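Local coordinates for probable conserved lipoprotein LPPA (PDB 2V7S) that is of unknown function but is a putative membrane-attached lipoprotein of a family confined to pathogenic mycobacteria, at residues A[89-92]-A[93-96]. Residues are numbered along the deposited sequence; the frame is centred on the assembly and turned at random.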
loop_
_atom_site.group_PDB
_atom_site.type_symbol
_atom_site.label_atom_id
_atom_site.label_comp_id
_atom_site.label_asym_id
_atom_site.label_seq_id
_atom_site.Cartn_x
_atom_site.Cartn_y
_atom_site.Cartn_z
ATOM N N ASP A 89 20.483 -21.370 -22.326
ATOM C CA ASP A 89 21.785 -20.952 -21.832
ATOM C C ASP A 89 22.186 -21.911 -20.717
ATOM O O ASP A 89 21.436 -22.127 -19.785
ATOM C CB ASP A 89 21.647 -19.532 -21.301
ATOM C CG ASP A 89 22.973 -18.855 -21.001
ATOM O OD1 ASP A 89 24.004 -19.511 -20.693
ATOM O OD2 ASP A 89 22.952 -17.608 -21.064
ATOM N N ASP A 90 23.384 -22.459 -20.813
ATOM C CA ASP A 90 23.834 -23.462 -19.872
ATOM C C ASP A 90 24.693 -22.865 -18.743
ATOM O O ASP A 90 25.164 -23.595 -17.874
ATOM C CB ASP A 90 24.614 -24.556 -20.625
ATOM C CG ASP A 90 25.715 -23.993 -21.470
ATOM O OD1 ASP A 90 26.879 -24.442 -21.323
ATOM O OD2 ASP A 90 25.427 -23.072 -22.274
ATOM N N ASP A 91 24.888 -21.549 -18.741
ATOM C CA ASP A 91 25.735 -20.964 -17.687
ATOM C C ASP A 91 25.057 -21.165 -16.330
ATOM O O ASP A 91 23.874 -20.845 -16.195
ATOM C CB ASP A 91 26.031 -19.508 -17.945
ATOM C CG ASP A 91 26.864 -18.897 -16.849
ATOM O OD1 ASP A 91 26.300 -18.449 -15.843
ATOM O OD2 ASP A 91 28.093 -18.872 -16.979
ATOM N N PRO A 92 25.795 -21.706 -15.341
ATOM C CA PRO A 92 25.132 -22.078 -14.075
ATOM C C PRO A 92 24.581 -20.871 -13.309
ATOM O O PRO A 92 23.533 -20.977 -12.658
ATOM C CB PRO A 92 26.235 -22.806 -13.295
ATOM C CG PRO A 92 27.527 -22.230 -13.851
ATOM C CD PRO A 92 27.249 -22.007 -15.309
ATOM N N ASN A 93 25.216 -19.706 -13.448
ATOM C CA ASN A 93 24.675 -18.518 -12.783
ATOM C C ASN A 93 23.552 -17.837 -13.517
ATOM O O ASN A 93 22.654 -17.279 -12.886
ATOM C CB ASN A 93 25.775 -17.538 -12.353
ATOM C CG ASN A 93 26.549 -18.069 -11.193
ATOM O OD1 ASN A 93 25.962 -18.622 -10.263
ATOM N ND2 ASN A 93 27.863 -17.942 -11.236
ATOM N N ILE A 94 23.551 -17.908 -14.843
ATOM C CA ILE A 94 22.332 -17.537 -15.571
ATOM C C ILE A 94 21.149 -18.440 -15.148
ATOM O O ILE A 94 20.016 -17.960 -14.946
ATOM C CB ILE A 94 22.510 -17.659 -17.093
ATOM C CG1 ILE A 94 23.559 -16.681 -17.595
ATOM C CG2 ILE A 94 21.170 -17.420 -17.802
ATOM C CD1 ILE A 94 23.106 -15.236 -17.823
ATOM N N GLN A 95 21.419 -19.746 -15.039
ATOM C CA GLN A 95 20.360 -20.707 -14.694
ATOM C C GLN A 95 19.799 -20.348 -13.321
ATOM O O GLN A 95 18.598 -20.326 -13.158
ATOM C CB GLN A 95 20.848 -22.160 -14.728
ATOM C CG GLN A 95 20.986 -22.734 -16.142
ATOM C CD GLN A 95 21.677 -24.092 -16.174
ATOM O OE1 GLN A 95 22.347 -24.521 -15.213
ATOM N NE2 GLN A 95 21.536 -24.775 -17.301
ATOM N N GLN A 96 20.677 -20.076 -12.350
ATOM C CA GLN A 96 20.222 -19.745 -11.006
ATOM C C GLN A 96 19.425 -18.440 -10.998
ATOM O O GLN A 96 18.396 -18.358 -10.373
ATOM C CB GLN A 96 21.400 -19.633 -10.039
ATOM C CG GLN A 96 20.956 -19.400 -8.597
ATOM C CD GLN A 96 20.128 -20.559 -8.079
ATOM O OE1 GLN A 96 18.886 -20.521 -8.096
ATOM N NE2 GLN A 96 20.811 -21.619 -7.647
#
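An aspartate N-cap opens the short surface helix 92-100, which follows strand 86-88, an edge strand, within this chain, of the six-stranded antiparallel sheet. D91 holds the cap with one carboxylate oxygen: its CG lies anti to the backbone N (chi1 178°), which brings OD1 to the amides of the first turn. I94 N donates to the anti lone pair of D91 OD1 at 3.0 Å, in a nearly straight bond. N93 N also approaches D91 OD1, at 2.9 Å, but the N-H points well off the oxygen and this bond is weak. The main chain then takes over the helical pattern, with Q95 N giving to D91 O at 2.9 Å and Q96 N to P92 O at 3.0 Å. P92, which has no amide hydrogen to offer, fills the first position after the cap.

The approach to the cap is itself fixed by an Asx turn, in which D91 N donates to D89 OD1 at 3.0 Å from the anti side, 32° out of the carboxylate plane. The other oxygen, D89 OD2, rests against the I94 side chain, 3.6 Å from CG1, the two side chains crossing at about a right angle. Both D89 and I94 also touch the loop residue S119. The extended Q95 side chain runs back along the loop, its CG 3.5 Å from D91 O and its amide end near D90 CA. D90 turns its carboxylate elsewhere, to a salt bridge with K87.

D91 OD1 thus takes up N-H groups of the first turn, which have no carbonyl earlier in the helix to bond, while D89, two residues earlier, holds the N-H of the capping residue. The negative charge of D91, with D89 close by, would probably be favourable at the positive end of the helix dipole.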